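Local coordinates for protein thermotoga maritima TmcAL (Thermotoga maritima, PDB 5Y0T) that belongs to the HIGH nucleotidyltransferase family of the HUP clan and holds a bound adenosine-5'-rp-alpha-thio-triphosphate, at residues P334-I339 with D389-A394; L68-V73 with G80-G85; K323-K328 with L385-L390; V362-L367 with S415-F420. One frame throughout, in Å; residues are numbered along the deposited sequence.

Interaction 1: residues P334-I339 with D389-A394. With EDO (1,2-ethanediol), chain G.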
loop_
_atom_site.group_PDB
_atom_site.type_symbol
_atom_site.label_atom_id
_atom_site.label_comp_id
_atom_site.label_asym_id
_atom_site.label_seq_id
_atom_site.Cartn_x
_atom_site.Cartn_y
_atom_site.Cartn_z
ATOM N N PRO A 334 26.543 1.178 -3.682
ATOM C CA PRO A 334 25.802 1.890 -4.736
ATOM C C PRO A 334 26.369 1.555 -6.102
ATOM O O PRO A 334 27.586 1.376 -6.226
ATOM C CB PRO A 334 26.031 3.373 -4.394
ATOM C CG PRO A 334 27.360 3.368 -3.667
ATOM C CD PRO A 334 27.295 2.103 -2.820
ATOM N N GLN A 335 25.500 1.392 -7.095
ATOM C CA GLN A 335 25.954 1.038 -8.428
ATOM C C GLN A 335 26.008 2.243 -9.375
ATOM O O GLN A 335 26.354 2.092 -10.542
ATOM C CB GLN A 335 25.061 -0.074 -8.999
ATOM C CG GLN A 335 25.109 -1.362 -8.150
ATOM C CD GLN A 335 26.517 -1.937 -8.038
ATOM O OE1 GLN A 335 27.135 -2.261 -9.043
ATOM N NE2 GLN A 335 27.028 -2.066 -6.803
ATOM N N TYR A 336 25.668 3.439 -8.888
ATOM C CA TYR A 336 25.687 4.622 -9.763
ATOM C C TYR A 336 25.910 5.878 -8.932
ATOM O O TYR A 336 25.679 5.894 -7.716
ATOM C CB TYR A 336 24.354 4.772 -10.560
ATOM C CG TYR A 336 23.154 4.669 -9.641
ATOM C CD1 TYR A 336 22.681 5.775 -8.940
ATOM C CD2 TYR A 336 22.537 3.442 -9.416
ATOM C CE1 TYR A 336 21.613 5.663 -8.054
ATOM C CE2 TYR A 336 21.477 3.324 -8.540
ATOM C CZ TYR A 336 21.007 4.424 -7.872
ATOM O OH TYR A 336 19.951 4.265 -6.987
ATOM N N ILE A 337 26.347 6.926 -9.603
ATOM C CA ILE A 337 26.413 8.238 -8.998
ATOM C C ILE A 337 25.310 9.096 -9.606
ATOM O O ILE A 337 25.364 9.420 -10.790
ATOM C CB ILE A 337 27.782 8.903 -9.233
ATOM C CG1 ILE A 337 28.886 8.087 -8.544
ATOM C CG2 ILE A 337 27.755 10.323 -8.679
ATOM C CD1 ILE A 337 30.300 8.365 -9.083
ATOM N N ARG A 338 24.322 9.473 -8.798
ATOM C CA ARG A 338 23.209 10.294 -9.290
ATOM C C ARG A 338 23.520 11.774 -9.050
ATOM O O ARG A 338 23.730 12.171 -7.919
ATOM C CB ARG A 338 21.887 9.912 -8.593
ATOM C CG ARG A 338 20.717 10.896 -8.867
ATOM C CD ARG A 338 20.032 10.623 -10.215
ATOM N NE ARG A 338 18.949 11.584 -10.476
ATOM C CZ ARG A 338 17.710 11.445 -10.012
ATOM N NH1 ARG A 338 17.388 10.375 -9.289
ATOM N NH2 ARG A 338 16.786 12.358 -10.296
ATOM N N ILE A 339 23.532 12.581 -10.108
ATOM C CA ILE A 339 23.770 14.018 -9.974
ATOM C C ILE A 339 22.440 14.724 -9.764
ATOM O O ILE A 339 21.587 14.667 -10.639
ATOM C CB ILE A 339 24.427 14.634 -11.235
ATOM C CG1 ILE A 339 25.694 13.879 -11.662
ATOM C CG2 ILE A 339 24.665 16.144 -11.044
ATOM C CD1 ILE A 339 26.722 13.726 -10.603
ATOM N N ASP A 389 15.415 2.037 -9.200
ATOM C CA ASP A 389 13.963 1.887 -9.163
ATOM C C ASP A 389 13.408 2.307 -7.792
ATOM O O ASP A 389 12.357 2.956 -7.700
ATOM C CB ASP A 389 13.562 0.443 -9.471
ATOM C CG ASP A 389 12.068 0.195 -9.262
ATOM O OD1 ASP A 389 11.271 0.622 -10.121
ATOM O OD2 ASP A 389 11.699 -0.406 -8.227
ATOM N N LEU A 390 14.136 1.973 -6.735
ATOM C CA LEU A 390 13.749 2.404 -5.388
ATOM C C LEU A 390 13.845 3.919 -5.246
ATOM O O LEU A 390 12.937 4.556 -4.685
ATOM C CB LEU A 390 14.612 1.695 -4.332
ATOM C CG LEU A 390 14.391 2.132 -2.883
ATOM C CD1 LEU A 390 12.902 1.995 -2.471
ATOM C CD2 LEU A 390 15.284 1.361 -1.945
ATOM N N ASP A 391 14.915 4.517 -5.779
ATOM C CA ASP A 391 15.042 5.980 -5.741
ATOM C C ASP A 391 13.847 6.676 -6.414
ATOM O O ASP A 391 13.284 7.639 -5.879
ATOM C CB ASP A 391 16.350 6.435 -6.410
ATOM C CG ASP A 391 17.587 6.077 -5.595
ATOM O OD1 ASP A 391 17.440 5.645 -4.427
ATOM O OD2 ASP A 391 18.714 6.211 -6.134
ATOM N N VAL A 392 13.452 6.162 -7.572
ATOM C CA VAL A 392 12.323 6.710 -8.348
ATOM C C VAL A 392 10.989 6.494 -7.628
ATOM O O VAL A 392 10.149 7.399 -7.551
ATOM C CB VAL A 392 12.265 6.071 -9.748
ATOM C CG1 VAL A 392 10.961 6.444 -10.482
ATOM C CG2 VAL A 392 13.479 6.502 -10.557
ATOM N N LYS A 393 10.820 5.292 -7.084
ATOM C CA LYS A 393 9.604 4.936 -6.360
ATOM C C LYS A 393 9.420 5.841 -5.137
ATOM O O LYS A 393 8.308 6.305 -4.851
ATOM C CB LYS A 393 9.650 3.458 -5.947
ATOM C CG LYS A 393 8.598 3.056 -4.915
ATOM C CD LYS A 393 8.433 1.531 -4.829
ATOM C CE LYS A 393 9.672 0.828 -4.298
ATOM N NZ LYS A 393 9.553 -0.672 -4.358
ATOM N N ALA A 394 10.508 6.103 -4.419
ATOM C CA ALA A 394 10.437 6.960 -3.240
ATOM C C ALA A 394 9.990 8.369 -3.620
ATOM O O ALA A 394 9.167 8.978 -2.931
ATOM C CB ALA A 394 11.783 7.005 -2.521
HETATM C C1 EDO G . 30.224 -1.530 -8.632
HETATM O O1 EDO G . 31.072 -2.022 -9.688
HETATM C C2 EDO G . 30.664 -2.126 -7.293
HETATM O O2 EDO G . 29.969 -3.374 -7.059
HETATM O O HOH W 1 18.808 8.655 -7.568
#
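Y336, in the loop that leads into strand 337-343, joins that strand to helix 381-399 by meeting D391 in the protein interior. With CG between its own backbone N and carbonyl carbon (chi1 50°), the tyrosine ring is turned off the line of the strand and its hydroxyl meets the helix; F384 packs edge-to-face against it. Y336 OH donates to D391 OD2 over 2.5 Å, a very short hydrogen bond. OD2 lies in the plane of the ring at its edge, while the carboxylate plane stands nearly perpendicular to the ring, 84° apart. R338, two residues further along, reaches the same oxygen through a water that accepts from R338 NH1 at 2.8 Å and donates to D391 OD2 at 2.8 Å; R338 NH2 makes a salt bridge to D413. The other carboxylate oxygen, OD1, receives the backbone N of V72 in helix 72-75. One residue before the tyrosine, Q335 NE2 donates to G333 O and, at 3.2 Å, to O2 of a 1,2-ethanediol probably left from crystallisation. D391 is thus a buried carboxylate with donors on both oxygens, a supply that, with R338 NH1 5.4 Å from OD2, would probably favour its charged form.

Interaction 2: residues L68-V73 with G80-G85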
loop_
_atom_site.group_PDB
_atom_site.type_symbol
_atom_site.label_atom_id
_atom_site.label_comp_id
_atom_site.label_asym_id
_atom_site.label_seq_id
_atom_site.Cartn_x
_atom_site.Cartn_y
_atom_site.Cartn_z
ATOM N N LEU A 68 25.134 15.106 -5.053
ATOM C CA LEU A 68 24.830 13.725 -5.433
ATOM C C LEU A 68 23.722 13.193 -4.548
ATOM O O LEU A 68 23.620 13.591 -3.392
ATOM C CB LEU A 68 26.063 12.836 -5.279
ATOM C CG LEU A 68 27.378 13.452 -5.758
ATOM C CD1 LEU A 68 28.579 12.533 -5.449
ATOM C CD2 LEU A 68 27.282 13.740 -7.232
ATOM N N GLU A 69 22.878 12.308 -5.072
ATOM C CA GLU A 69 21.917 11.641 -4.199
ATOM C C GLU A 69 22.528 10.402 -3.542
ATOM O O GLU A 69 23.133 9.564 -4.214
ATOM C CB GLU A 69 20.644 11.230 -4.956
ATOM C CG GLU A 69 19.629 10.607 -4.005
ATOM C CD GLU A 69 18.268 10.329 -4.639
ATOM O OE1 GLU A 69 18.088 10.596 -5.852
ATOM O OE2 GLU A 69 17.381 9.827 -3.914
ATOM N N LEU A 70 22.383 10.304 -2.226
ATOM C CA LEU A 70 22.669 9.061 -1.506
ATOM C C LEU A 70 21.474 8.147 -1.763
ATOM O O LEU A 70 20.358 8.492 -1.387
ATOM C CB LEU A 70 22.856 9.333 -0.010
ATOM C CG LEU A 70 23.036 8.122 0.931
ATOM C CD1 LEU A 70 24.290 7.354 0.548
ATOM C CD2 LEU A 70 23.101 8.564 2.380
ATOM N N PRO A 71 21.683 7.003 -2.444
ATOM C CA PRO A 71 20.502 6.194 -2.790
ATOM C C PRO A 71 19.658 5.815 -1.583
ATOM O O PRO A 71 20.202 5.608 -0.491
ATOM C CB PRO A 71 21.117 4.946 -3.452
ATOM C CG PRO A 71 22.348 5.530 -4.156
ATOM C CD PRO A 71 22.904 6.500 -3.095
ATOM N N VAL A 72 18.348 5.736 -1.787
ATOM C CA VAL A 72 17.383 5.454 -0.714
ATOM C C VAL A 72 17.765 4.248 0.141
ATOM O O VAL A 72 17.581 4.253 1.355
ATOM C CB VAL A 72 15.965 5.213 -1.290
ATOM C CG1 VAL A 72 14.997 4.743 -0.195
ATOM C CG2 VAL A 72 15.452 6.480 -1.985
ATOM N N VAL A 73 18.292 3.205 -0.492
ATOM C CA VAL A 73 18.595 1.993 0.246
ATOM C C VAL A 73 19.642 2.249 1.350
ATOM O O VAL A 73 19.667 1.530 2.347
ATOM C CB VAL A 73 19.072 0.861 -0.718
ATOM C CG1 VAL A 73 20.405 1.244 -1.424
ATOM C CG2 VAL A 73 19.165 -0.464 0.022
ATOM N N GLY A 80 25.401 2.445 10.252
ATOM C CA GLY A 80 26.344 1.593 9.537
ATOM C C GLY A 80 26.102 1.567 8.031
ATOM O O GLY A 80 27.016 1.797 7.226
ATOM N N GLY A 81 24.862 1.288 7.639
ATOM C CA GLY A 81 24.526 1.230 6.231
ATOM C C GLY A 81 24.560 2.592 5.566
ATOM O O GLY A 81 24.999 2.728 4.422
ATOM N N PHE A 82 24.071 3.600 6.282
ATOM C CA PHE A 82 24.056 4.982 5.794
ATOM C C PHE A 82 25.485 5.429 5.473
ATOM O O PHE A 82 25.781 5.941 4.376
ATOM C CB PHE A 82 23.403 5.881 6.860
ATOM C CG PHE A 82 23.430 7.356 6.547
ATOM C CD1 PHE A 82 24.516 8.144 6.920
ATOM C CD2 PHE A 82 22.347 7.967 5.937
ATOM C CE1 PHE A 82 24.527 9.516 6.668
ATOM C CE2 PHE A 82 22.358 9.350 5.670
ATOM C CZ PHE A 82 23.452 10.117 6.043
ATOM N N ALA A 83 26.374 5.205 6.428
ATOM C CA ALA A 83 27.763 5.610 6.280
ATOM C C ALA A 83 28.411 4.866 5.128
ATOM O O ALA A 83 29.175 5.437 4.358
ATOM C CB ALA A 83 28.536 5.361 7.577
ATOM N N PHE A 84 28.098 3.584 5.009
ATOM C CA PHE A 84 28.755 2.765 4.004
ATOM C C PHE A 84 28.388 3.242 2.610
ATOM O O PHE A 84 29.249 3.361 1.744
ATOM C CB PHE A 84 28.382 1.298 4.162
ATOM C CG PHE A 84 28.953 0.415 3.084
ATOM C CD1 PHE A 84 30.307 0.098 3.077
ATOM C CD2 PHE A 84 28.132 -0.110 2.087
ATOM C CE1 PHE A 84 30.846 -0.728 2.089
ATOM C CE2 PHE A 84 28.656 -0.937 1.096
ATOM C CZ PHE A 84 30.011 -1.249 1.098
ATOM N N GLY A 85 27.099 3.500 2.400
ATOM C CA GLY A 85 26.638 4.032 1.131
ATOM C C GLY A 85 27.259 5.382 0.823
ATOM O O GLY A 85 27.711 5.628 -0.282
#
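L70 of strand 66-70 faces the last turn of segment 80-85 in helix 79-92, and the CA atoms of L70 and G85 lie 6.9 Å apart. No hydrogen bond crosses between the two segments, so the contact is made by one leucine side chain set against the helix. A chi1 of 174° carries its CG toward the helix, and the branch there parts the two methyl groups between separate targets. L70 CD2 comes to 3.5 Å from F82 CE2 and 3.7 Å from F82 CD2, approaching the ring obliquely, and the two side chains cross at about a right angle. L70 CD1 instead settles on the helix backbone, 3.6 Å from G85 C and 3.9 Å from G85 O; with no side chain on G85, the methyl can come directly against the carbonyl. Strand 66-70 runs parallel to strand 32-38 in the central sheet of the HUP-type, Rossmann-like nucleotide-binding fold, and helix 79-92 packs on this sheet close to where the nucleotide binds. L70 also touches V36 and S38 of the neighbouring strand. Just beyond the leucine, P71 takes the N-cap position of helix 72-75, which precedes helix 79-92 in the chain. The F82 ring, extended from its helix, packs further against E9, S38, Q43 and Y175, and its side chain lies about 5 Å from the bound adenosine-5'-rp-alpha-thio-triphosphate.

Interaction 3: residues K323-K328 with L385-L390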
loop_
_atom_site.group_PDB
_atom_site.type_symbol
_atom_site.label_atom_id
_atom_site.label_comp_id
_atom_site.label_asym_id
_atom_site.label_seq_id
_atom_site.Cartn_x
_atom_site.Cartn_y
_atom_site.Cartn_z
ATOM N N LYS A 323 15.437 -8.253 2.463
ATOM C CA LYS A 323 16.695 -8.572 3.132
ATOM C C LYS A 323 17.821 -8.859 2.149
ATOM O O LYS A 323 18.962 -8.431 2.359
ATOM C CB LYS A 323 16.500 -9.752 4.088
ATOM C CG LYS A 323 15.628 -9.390 5.294
ATOM C CD LYS A 323 15.435 -10.563 6.275
ATOM C CE LYS A 323 14.936 -10.059 7.637
ATOM N NZ LYS A 323 14.294 -11.125 8.470
ATOM N N GLU A 324 17.509 -9.567 1.069
ATOM C CA GLU A 324 18.528 -9.910 0.083
ATOM C C GLU A 324 19.058 -8.665 -0.646
ATOM O O GLU A 324 20.258 -8.544 -0.914
ATOM C CB GLU A 324 17.975 -10.921 -0.927
ATOM C CG GLU A 324 18.994 -11.335 -1.983
ATOM C CD GLU A 324 18.523 -12.496 -2.839
ATOM O OE1 GLU A 324 17.412 -13.018 -2.586
ATOM O OE2 GLU A 324 19.265 -12.884 -3.766
ATOM N N PHE A 325 18.150 -7.751 -0.973
ATOM C CA PHE A 325 18.488 -6.505 -1.662
ATOM C C PHE A 325 19.405 -5.627 -0.800
ATOM O O PHE A 325 20.414 -5.091 -1.289
ATOM C CB PHE A 325 17.191 -5.777 -2.030
ATOM C CG PHE A 325 17.381 -4.360 -2.489
ATOM C CD1 PHE A 325 18.018 -4.079 -3.685
ATOM C CD2 PHE A 325 16.863 -3.312 -1.746
ATOM C CE1 PHE A 325 18.178 -2.767 -4.116
ATOM C CE2 PHE A 325 17.007 -1.999 -2.172
ATOM C CZ PHE A 325 17.661 -1.724 -3.359
ATOM N N VAL A 326 19.084 -5.496 0.484
ATOM C CA VAL A 326 19.932 -4.683 1.368
ATOM C C VAL A 326 21.283 -5.373 1.606
ATOM O O VAL A 326 22.327 -4.713 1.669
ATOM C CB VAL A 326 19.240 -4.381 2.721
ATOM C CG1 VAL A 326 20.176 -3.642 3.652
ATOM C CG2 VAL A 326 17.999 -3.552 2.493
ATOM N N GLU A 327 21.273 -6.699 1.702
ATOM C CA GLU A 327 22.516 -7.437 1.885
ATOM C C GLU A 327 23.466 -7.203 0.706
ATOM O O GLU A 327 24.651 -6.955 0.896
ATOM C CB GLU A 327 22.247 -8.932 2.057
ATOM C CG GLU A 327 23.520 -9.774 2.138
ATOM C CD GLU A 327 24.309 -9.504 3.407
ATOM O OE1 GLU A 327 23.714 -8.980 4.379
ATOM O OE2 GLU A 327 25.520 -9.816 3.434
ATOM N N LYS A 328 22.945 -7.300 -0.509
ATOM C CA LYS A 328 23.756 -7.024 -1.689
ATOM C C LYS A 328 24.199 -5.559 -1.751
ATOM O O LYS A 328 25.340 -5.260 -2.125
ATOM C CB LYS A 328 22.992 -7.381 -2.966
ATOM C CG LYS A 328 22.913 -8.877 -3.254
ATOM C CD LYS A 328 22.356 -9.133 -4.651
ATOM C CE LYS A 328 23.277 -8.561 -5.732
ATOM N NZ LYS A 328 22.812 -8.874 -7.124
ATOM N N LEU A 385 19.598 -1.626 -11.303
ATOM C CA LEU A 385 18.198 -1.402 -11.640
ATOM C C LEU A 385 17.304 -1.380 -10.401
ATOM O O LEU A 385 16.427 -0.524 -10.296
ATOM C CB LEU A 385 17.702 -2.468 -12.636
ATOM C CG LEU A 385 18.317 -2.360 -14.036
ATOM C CD1 LEU A 385 17.895 -3.554 -14.931
ATOM C CD2 LEU A 385 17.960 -1.040 -14.702
ATOM N N GLU A 386 17.521 -2.307 -9.465
ATOM C CA GLU A 386 16.748 -2.318 -8.215
ATOM C C GLU A 386 16.984 -1.078 -7.367
ATOM O O GLU A 386 16.031 -0.489 -6.835
ATOM C CB GLU A 386 17.055 -3.589 -7.397
ATOM C CG GLU A 386 16.571 -4.841 -8.123
ATOM C CD GLU A 386 16.786 -6.137 -7.349
ATOM O OE1 GLU A 386 17.286 -6.095 -6.209
ATOM O OE2 GLU A 386 16.447 -7.207 -7.893
ATOM N N GLN A 387 18.240 -0.658 -7.254
ATOM C CA GLN A 387 18.547 0.525 -6.471
ATOM C C GLN A 387 17.878 1.767 -7.054
ATOM O O GLN A 387 17.217 2.522 -6.330
ATOM C CB GLN A 387 20.071 0.733 -6.373
ATOM C CG GLN A 387 20.769 -0.267 -5.465
ATOM C CD GLN A 387 22.285 -0.082 -5.418
ATOM O OE1 GLN A 387 22.866 0.626 -6.243
ATOM N NE2 GLN A 387 22.927 -0.709 -4.437
ATOM N N ILE A 388 18.028 1.985 -8.361
ATOM C CA ILE A 388 17.538 3.235 -8.935
ATOM C C ILE A 388 16.002 3.222 -9.037
ATOM O O ILE A 388 15.360 4.268 -8.898
ATOM C CB ILE A 388 18.209 3.531 -10.305
ATOM C CG1 ILE A 388 18.233 5.037 -10.580
ATOM C CG2 ILE A 388 17.539 2.745 -11.470
ATOM C CD1 ILE A 388 19.218 5.421 -11.697
ATOM N N ASP A 389 15.415 2.037 -9.200
ATOM C CA ASP A 389 13.963 1.887 -9.163
ATOM C C ASP A 389 13.408 2.307 -7.792
ATOM O O ASP A 389 12.357 2.956 -7.700
ATOM C CB ASP A 389 13.562 0.443 -9.471
ATOM C CG ASP A 389 12.068 0.195 -9.262
ATOM O OD1 ASP A 389 11.271 0.622 -10.121
ATOM O OD2 ASP A 389 11.699 -0.406 -8.227
ATOM N N LEU A 390 14.136 1.973 -6.735
ATOM C CA LEU A 390 13.749 2.404 -5.388
ATOM C C LEU A 390 13.845 3.919 -5.246
ATOM O O LEU A 390 12.937 4.556 -4.685
ATOM C CB LEU A 390 14.612 1.695 -4.332
ATOM C CG LEU A 390 14.391 2.132 -2.883
ATOM C CD1 LEU A 390 12.902 1.995 -2.471
ATOM C CD2 LEU A 390 15.284 1.361 -1.945
#
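F325 of helix 323-332 reaches across to helix 381-399 and touches E386, Q387 and L390 in succession. CB starts the side chain 4.2 Å from E386 OE1, and CG, anti to the backbone N (chi1 168°), carries the ring toward the second helix. CD1 then draws up to the carboxylate, 3.3 Å from E386 OE1, the glutamate and the phenylalanine running antiparallel alongside one another with carboxylate and ring planes inclined. The next atom, CE1, is 3.6 Å from E386 CB and 3.8 Å from Q387 CG. The two segments run at 107° to each other, a roughly perpendicular helix packing in the later, largely helical part of the chain, with axes 11.3 Å apart and F325 bridging the gap. At the ring tip, CZ approaches Q387 CA at 3.9 Å, and that CA lies in the ring plane, at its edge. The Q387 amide plane is turned 76° from the ring, and its polar end is held by the chain around residue 335: OE1 accepts from Q335 N and NE2 donates to G333 O. Round the far edge, F325 CE2 packs 3.8 Å from L390 CD2. V73 of helix 72-75 also touches the phenylalanine, while nearby K328 makes a salt bridge to D380.

Interaction 4: residues V362-L367 with S415-F420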
loop_
_atom_site.group_PDB
_atom_site.type_symbol
_atom_site.label_atom_id
_atom_site.label_comp_id
_atom_site.label_asym_id
_atom_site.label_seq_id
_atom_site.Cartn_x
_atom_site.Cartn_y
_atom_site.Cartn_z
ATOM N N VAL A 362 24.895 9.298 -13.595
ATOM C CA VAL A 362 23.565 9.550 -14.141
ATOM C C VAL A 362 23.228 11.027 -13.956
ATOM O O VAL A 362 23.117 11.493 -12.829
ATOM C CB VAL A 362 22.485 8.671 -13.448
ATOM C CG1 VAL A 362 21.082 8.995 -13.987
ATOM C CG2 VAL A 362 22.809 7.185 -13.616
ATOM N N THR A 363 23.112 11.763 -15.057
ATOM C CA THR A 363 22.631 13.150 -15.027
ATOM C C THR A 363 21.203 13.149 -15.555
ATOM O O THR A 363 20.262 13.593 -14.894
ATOM C CB THR A 363 23.518 14.136 -15.860
ATOM O OG1 THR A 363 23.870 13.546 -17.115
ATOM C CG2 THR A 363 24.793 14.475 -15.113
ATOM N N ASN A 364 21.060 12.653 -16.769
ATOM C CA ASN A 364 19.776 12.607 -17.440
ATOM C C ASN A 364 19.092 11.280 -17.132
ATOM O O ASN A 364 19.451 10.238 -17.693
ATOM C CB ASN A 364 20.011 12.778 -18.946
ATOM C CG ASN A 364 18.743 13.058 -19.725
ATOM O OD1 ASN A 364 17.641 12.720 -19.295
ATOM N ND2 ASN A 364 18.903 13.663 -20.913
ATOM N N MET A 365 18.061 11.325 -16.296
ATOM C CA MET A 365 17.430 10.087 -15.831
ATOM C C MET A 365 16.737 9.351 -16.976
ATOM O O MET A 365 16.698 8.122 -16.997
ATOM C CB MET A 365 16.443 10.381 -14.701
ATOM C CG MET A 365 17.091 10.451 -13.306
ATOM S SD MET A 365 17.777 8.879 -12.743
ATOM C CE MET A 365 16.293 8.060 -12.129
ATOM N N SER A 366 16.222 10.093 -17.952
ATOM C CA SER A 366 15.573 9.463 -19.105
ATOM C C SER A 366 16.539 8.563 -19.856
ATOM O O SER A 366 16.122 7.721 -20.642
ATOM C CB SER A 366 14.998 10.518 -20.060
ATOM O OG SER A 366 13.922 11.214 -19.446
ATOM N N LEU A 367 17.834 8.769 -19.641
ATOM C CA LEU A 367 18.858 7.949 -20.276
ATOM C C LEU A 367 19.474 6.860 -19.382
ATOM O O LEU A 367 20.427 6.204 -19.806
ATOM C CB LEU A 367 19.985 8.851 -20.800
ATOM C CG LEU A 367 19.560 10.003 -21.723
ATOM C CD1 LEU A 367 20.792 10.759 -22.227
ATOM C CD2 LEU A 367 18.711 9.511 -22.883
ATOM N N SER A 415 11.204 14.420 -14.835
ATOM C CA SER A 415 10.786 15.737 -15.320
ATOM C C SER A 415 11.737 16.858 -14.873
ATOM O O SER A 415 11.862 17.869 -15.553
ATOM C CB SER A 415 9.342 16.031 -14.888
ATOM O OG SER A 415 9.258 16.273 -13.501
ATOM N N ILE A 416 12.408 16.673 -13.737
ATOM C CA ILE A 416 13.304 17.695 -13.187
ATOM C C ILE A 416 14.747 17.317 -13.466
ATOM O O ILE A 416 15.242 16.332 -12.926
ATOM C CB ILE A 416 13.159 17.856 -11.650
ATOM C CG1 ILE A 416 11.693 18.039 -11.209
ATOM C CG2 ILE A 416 14.096 18.978 -11.121
ATOM C CD1 ILE A 416 10.969 19.224 -11.804
ATOM N N HIS A 417 15.433 18.089 -14.297
ATOM C CA HIS A 417 16.845 17.806 -14.555
ATOM C C HIS A 417 17.702 18.326 -13.390
ATOM O O HIS A 417 17.207 19.089 -12.566
ATOM C CB HIS A 417 17.257 18.410 -15.912
ATOM C CG HIS A 417 16.652 17.679 -17.074
ATOM N ND1 HIS A 417 15.490 18.090 -17.691
ATOM C CD2 HIS A 417 17.005 16.515 -17.671
ATOM C CE1 HIS A 417 15.170 17.228 -18.643
ATOM N NE2 HIS A 417 16.073 16.265 -18.652
ATOM N N PRO A 418 18.971 17.896 -13.308
ATOM C CA PRO A 418 19.850 18.416 -12.251
ATOM C C PRO A 418 19.766 19.925 -12.134
ATOM O O PRO A 418 19.815 20.637 -13.150
ATOM C CB PRO A 418 21.242 18.007 -12.738
ATOM C CG PRO A 418 20.992 16.708 -13.456
ATOM C CD PRO A 418 19.645 16.857 -14.115
ATOM N N ILE A 419 19.629 20.415 -10.912
ATOM C CA ILE A 419 19.615 21.860 -10.707
ATOM C C ILE A 419 20.901 22.466 -11.259
ATOM O O ILE A 419 21.978 21.910 -11.058
ATOM C CB ILE A 419 19.480 22.223 -9.210
ATOM C CG1 ILE A 419 18.307 21.469 -8.570
ATOM C CG2 ILE A 419 19.410 23.758 -9.016
ATOM C CD1 ILE A 419 16.997 21.610 -9.336
ATOM N N PHE A 420 20.796 23.599 -11.949
ATOM C CA PHE A 420 22.006 24.291 -12.419
ATOM C C PHE A 420 21.990 25.784 -12.088
ATOM O O PHE A 420 21.018 26.481 -12.378
ATOM C CB PHE A 420 22.195 24.113 -13.934
ATOM C CG PHE A 420 23.444 24.785 -14.458
ATOM C CD1 PHE A 420 24.688 24.184 -14.296
ATOM C CD2 PHE A 420 23.380 26.033 -15.050
ATOM C CE1 PHE A 420 25.852 24.819 -14.741
ATOM C CE2 PHE A 420 24.537 26.672 -15.504
ATOM C CZ PHE A 420 25.768 26.060 -15.345
HETATM O O HOH W 2 15.394 14.451 -20.931
#
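N364 and H417 extend alongside each other in the same direction, the asparagine amide turned nearly perpendicular to the imidazole, with the planes 83° apart. N364 OD1 falls in the plane of the ring at its edge but stays 3.9 Å from H417 NE2, too far for a direct hydrogen bond. A water, also in the ring plane, joins the two: it donates to N364 OD1 over a long 3.3 Å and lies 3.0 Å from H417 NE2. With chi1 at -167° the N364 side chain stretches away from its own N, bringing the amide beside the histidine; the same OD1 takes a weak hydrogen bond from S366 N. Next to this polar pair, the P418 ring sits against the backbone of T363, with P418 CD 3.4 Å and P418 CG 3.5 Å from T363 O. T363 itself also touches I339 and R354. This is a contact at the protein surface, where one water does the polar bridging and the proline ring supplies the closest apposition; crystal neighbours touch all four residues and may influence their side chains. It joins two loop stretches beside short strands, which pair in parallel with successive lengths of strand 337-343 in a mixed sheet: first 361-362, through V362 with I337 and I339, then 419-421, through I419 with L340 and F342.

How the interactions relate
Interaction 2 comes first along the chain, and both of its segments precede all the others; interactions 1 and 3 end on the same helix, 381-399, and share D389 and L390, whereas interaction 4 alternates with both. Strand 337-343 is the hub of the sheet part: it neighbours strand 66-70 of interaction 2 and strand 419-421 of interaction 4. Centres of interactions 1 and 2, and of 1 and 3, are about 10 Å apart, those of 1 and 4 about 12 Å. Interaction 3 touches 2 through helix 72-75 and 4 through M365 on I388; the centres of 2 and 4 are about 20 Å apart, without touching. Helices 323-332 and 381-399 are thereby packed, through helix 72-75 and strand 337-343, against the nucleotide-binding sheet.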